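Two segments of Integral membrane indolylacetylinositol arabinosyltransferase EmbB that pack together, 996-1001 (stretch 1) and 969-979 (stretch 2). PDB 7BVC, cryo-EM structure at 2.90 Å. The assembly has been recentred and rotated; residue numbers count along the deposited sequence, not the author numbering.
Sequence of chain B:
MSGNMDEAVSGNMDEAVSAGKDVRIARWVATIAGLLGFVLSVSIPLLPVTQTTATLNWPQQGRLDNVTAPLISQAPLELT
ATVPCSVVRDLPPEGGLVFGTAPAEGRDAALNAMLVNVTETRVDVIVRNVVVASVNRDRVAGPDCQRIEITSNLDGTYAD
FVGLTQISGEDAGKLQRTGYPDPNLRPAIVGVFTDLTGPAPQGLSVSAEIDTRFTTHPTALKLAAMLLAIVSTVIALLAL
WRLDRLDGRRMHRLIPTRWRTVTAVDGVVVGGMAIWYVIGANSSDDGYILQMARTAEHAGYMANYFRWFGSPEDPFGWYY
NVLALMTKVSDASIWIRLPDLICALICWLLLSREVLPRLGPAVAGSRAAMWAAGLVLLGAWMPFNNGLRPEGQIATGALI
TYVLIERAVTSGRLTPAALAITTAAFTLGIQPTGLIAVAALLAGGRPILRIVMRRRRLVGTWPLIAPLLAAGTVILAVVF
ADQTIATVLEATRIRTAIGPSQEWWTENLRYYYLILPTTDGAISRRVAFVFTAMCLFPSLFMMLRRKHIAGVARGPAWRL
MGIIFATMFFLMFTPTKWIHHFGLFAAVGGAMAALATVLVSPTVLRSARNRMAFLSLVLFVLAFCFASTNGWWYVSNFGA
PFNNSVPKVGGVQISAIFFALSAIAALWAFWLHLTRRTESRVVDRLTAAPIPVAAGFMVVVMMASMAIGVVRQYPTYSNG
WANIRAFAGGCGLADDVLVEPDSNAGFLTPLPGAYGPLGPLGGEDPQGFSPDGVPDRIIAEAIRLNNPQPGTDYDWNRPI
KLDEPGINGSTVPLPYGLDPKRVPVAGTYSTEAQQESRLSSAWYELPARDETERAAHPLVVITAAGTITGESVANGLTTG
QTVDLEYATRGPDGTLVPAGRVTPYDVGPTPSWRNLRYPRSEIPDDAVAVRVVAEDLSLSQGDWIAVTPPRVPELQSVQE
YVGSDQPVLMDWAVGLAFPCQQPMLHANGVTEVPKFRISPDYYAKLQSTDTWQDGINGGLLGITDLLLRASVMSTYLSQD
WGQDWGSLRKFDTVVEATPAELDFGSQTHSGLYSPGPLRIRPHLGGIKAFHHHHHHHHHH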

# COMPACT_ATOMS: atom_id res chain seq x y z
N PHE B 996 -32.29 -5.99 12.96
CA PHE B 996 -31.70 -6.31 11.67
C PHE B 996 -30.39 -5.55 11.53
O PHE B 996 -30.15 -4.56 12.23
CB PHE B 996 -32.62 -5.95 10.50
CG PHE B 996 -33.92 -6.70 10.50
CD1 PHE B 996 -34.01 -7.94 9.89
CD2 PHE B 996 -35.05 -6.17 11.09
CE1 PHE B 996 -35.20 -8.64 9.88
CE2 PHE B 996 -36.24 -6.86 11.08
CZ PHE B 996 -36.31 -8.09 10.48
N ARG B 997 -29.54 -6.02 10.62
CA ARG B 997 -28.29 -5.35 10.30
C ARG B 997 -28.16 -5.24 8.79
O ARG B 997 -28.24 -6.25 8.09
CB ARG B 997 -27.09 -6.09 10.89
CG ARG B 997 -25.76 -5.47 10.52
CD ARG B 997 -24.60 -6.39 10.82
NE ARG B 997 -23.34 -5.88 10.28
CZ ARG B 997 -22.22 -6.59 10.19
NH1 ARG B 997 -21.13 -6.04 9.68
NH2 ARG B 997 -22.20 -7.84 10.61
N ILE B 998 -27.97 -4.02 8.30
CA ILE B 998 -27.82 -3.76 6.88
C ILE B 998 -26.36 -3.43 6.60
O ILE B 998 -25.75 -2.63 7.32
CB ILE B 998 -28.75 -2.63 6.41
CG1 ILE B 998 -30.19 -2.92 6.84
CG2 ILE B 998 -28.68 -2.48 4.90
CD1 ILE B 998 -31.18 -1.88 6.40
N SER B 999 -25.81 -4.04 5.56
CA SER B 999 -24.40 -3.97 5.22
C SER B 999 -24.22 -3.71 3.74
O SER B 999 -25.15 -3.91 2.95
CB SER B 999 -23.70 -5.28 5.60
OG SER B 999 -23.75 -5.51 7.00
N PRO B 1000 -23.04 -3.24 3.33
CA PRO B 1000 -22.73 -3.14 1.90
C PRO B 1000 -22.37 -4.49 1.30
O PRO B 1000 -22.55 -5.53 1.96
CB PRO B 1000 -21.55 -2.17 1.86
CG PRO B 1000 -20.91 -2.32 3.18
CD PRO B 1000 -22.01 -2.58 4.16
N ASP B 1001 -21.88 -4.50 0.07
CA ASP B 1001 -21.59 -5.75 -0.62
C ASP B 1001 -20.41 -6.47 0.04
O ASP B 1001 -19.86 -6.02 1.05
CB ASP B 1001 -21.30 -5.49 -2.10
CG ASP B 1001 -20.27 -4.40 -2.30
OD1 ASP B 1001 -20.08 -3.58 -1.38
OD2 ASP B 1001 -19.64 -4.38 -3.38
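Stretch 2 969-979: LMDWAVGLAFP

Stretch 1 is an extended strand from Phe996 to Ser999, after which Pro1000 and Asp1001 lead out of the sheet. Stretch 2 runs beside it in the same direction, but only its first two residues, Leu969 and Met970, are strand; from Asp971 onward the chain is loop. The two strands are parallel, with Arg997 paired to Leu969 (CA to CA 4.6 Å) and Ile998 to Met970. Beyond this the backbones spread: the CA atoms of Ser999 and Asp971 are 5.4 Å apart, those of Pro1000 and Val974 6.5 Å.

Three backbone hydrogen bonds hold the register. Leu969 N donates to Phe996 O at 2.9 Å, Ile998 N donates to Leu969 O at 2.9 Å, and Asp971 N donates to Ile998 O, again at 2.9 Å. This is the parallel pattern, in which Leu969 uses both its N and its O to bond residues flanking Arg997. Leu969 O also receives a CA-H contact from Arg997 CA at 3.1 Å. After Asp971 the loop turns, helped by a weak hydrogen bond from Val974 N to Asp971 O (3.3 Å), and this turn brings Val974 back against stretch 1.

Side chains alternate between the two faces of the sheet. Arg997 and Leu969 share one face, where the aliphatic part of the arginine lies beside the leucine, Arg997 CG being 4.2 Å from Leu969 CD2. The arginine side chain is extended, with chi1 to chi3 all t, and this reach carries its charged end past the leucine to Asp971. There Arg997 NE and Asp971 OD1 form a salt bridge at 3.5 Å, the carboxylate oxygen lying at the guanidinium edge, near its plane. A long side chain with an apolar stem and a charged tip thus serves two different neighbours.

Ile998 and Met970 occupy the other face. Ile998 has the largest area covered by stretch 2, and its branched, wholly apolar side chain suits a pocket bounded by several hydrophobic residues. Its CD1 lies 4.0 Å from Met970 CG and over one face of the Phe978 ring, while its CG2 approaches both Val974 CG2 and Phe978 CE2 at 3.9 Å. The loop therefore returns to cover the isoleucine well beyond the end of the strand pairing.

Pro1000, with no backbone N-H to donate, fits where the pairing has ended. Its ring offers an apolar surface to the small Ala973, with Pro1000 CG 4.3 Å from Ala973 CB.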

# COMPACT_ATOMS: atom_id res chain seq x y z
N LEU B 969 -29.46 -1.78 12.73
CA LEU B 969 -28.04 -1.44 12.72
C LEU B 969 -27.58 -1.33 11.28
O LEU B 969 -27.39 -2.35 10.60
CB LEU B 969 -27.23 -2.49 13.49
CG LEU B 969 -25.86 -2.08 14.03
CD1 LEU B 969 -25.52 -2.93 15.24
CD2 LEU B 969 -24.78 -2.21 12.98
N MET B 970 -27.40 -0.11 10.80
CA MET B 970 -26.94 0.14 9.44
C MET B 970 -25.45 0.44 9.48
O MET B 970 -24.99 1.24 10.30
CB MET B 970 -27.69 1.31 8.82
CG MET B 970 -29.07 0.95 8.28
SD MET B 970 -29.98 2.39 7.71
CE MET B 970 -30.82 2.88 9.21
N ASP B 971 -24.68 -0.21 8.60
CA ASP B 971 -23.27 0.11 8.51
C ASP B 971 -23.09 1.55 8.05
O ASP B 971 -24.01 2.18 7.52
CB ASP B 971 -22.57 -0.86 7.57
CG ASP B 971 -22.31 -2.22 8.21
OD1 ASP B 971 -23.00 -2.55 9.19
OD2 ASP B 971 -21.41 -2.94 7.74
N TRP B 972 -21.88 2.08 8.25
CA TRP B 972 -21.64 3.49 7.97
C TRP B 972 -21.65 3.81 6.48
O TRP B 972 -21.52 4.99 6.13
CB TRP B 972 -20.32 3.93 8.59
CG TRP B 972 -19.10 3.22 8.09
CD1 TRP B 972 -18.47 2.18 8.69
CD2 TRP B 972 -18.36 3.52 6.90
NE1 TRP B 972 -17.38 1.79 7.94
CE2 TRP B 972 -17.30 2.60 6.84
CE3 TRP B 972 -18.50 4.46 5.88
CZ2 TRP B 972 -16.37 2.60 5.80
CZ3 TRP B 972 -17.58 4.46 4.85
CH2 TRP B 972 -16.53 3.54 4.82
N ALA B 973 -21.81 2.82 5.61
CA ALA B 973 -21.93 3.06 4.18
C ALA B 973 -23.37 3.18 3.72
O ALA B 973 -23.67 4.01 2.86
CB ALA B 973 -21.23 1.95 3.39
N VAL B 974 -24.27 2.36 4.26
CA VAL B 974 -25.67 2.37 3.85
C VAL B 974 -26.48 3.33 4.71
O VAL B 974 -27.17 2.93 5.66
CB VAL B 974 -26.24 0.93 3.90
CG1 VAL B 974 -25.53 0.08 2.89
CG2 VAL B 974 -26.01 0.30 5.26
N GLY B 975 -26.44 4.62 4.38
CA GLY B 975 -27.24 5.58 5.12
C GLY B 975 -28.17 6.41 4.27
O GLY B 975 -29.26 6.79 4.71
N LEU B 976 -27.76 6.71 3.04
CA LEU B 976 -28.56 7.51 2.13
C LEU B 976 -29.45 6.67 1.23
O LEU B 976 -30.39 7.21 0.64
CB LEU B 976 -27.66 8.40 1.27
CG LEU B 976 -27.37 9.81 1.79
CD1 LEU B 976 -26.73 10.65 0.70
CD2 LEU B 976 -28.63 10.47 2.31
N ALA B 977 -29.17 5.37 1.11
CA ALA B 977 -30.03 4.48 0.35
C ALA B 977 -31.22 4.00 1.17
O ALA B 977 -32.21 3.53 0.59
CB ALA B 977 -29.24 3.28 -0.16
N PHE B 978 -31.16 4.11 2.49
CA PHE B 978 -32.24 3.70 3.39
C PHE B 978 -32.60 4.86 4.30
O PHE B 978 -32.25 4.86 5.49
CB PHE B 978 -31.85 2.46 4.19
CG PHE B 978 -31.56 1.26 3.35
CD1 PHE B 978 -32.57 0.39 2.99
CD2 PHE B 978 -30.27 0.99 2.93
CE1 PHE B 978 -32.30 -0.72 2.22
CE2 PHE B 978 -30.00 -0.12 2.15
CZ PHE B 978 -31.01 -0.98 1.80
N PRO B 979 -33.29 5.87 3.79
CA PRO B 979 -33.63 7.05 4.60
C PRO B 979 -34.92 6.93 5.40
O PRO B 979 -35.32 7.91 6.02
CB PRO B 979 -33.77 8.14 3.53
CG PRO B 979 -34.34 7.42 2.37
CD PRO B 979 -33.74 6.03 2.39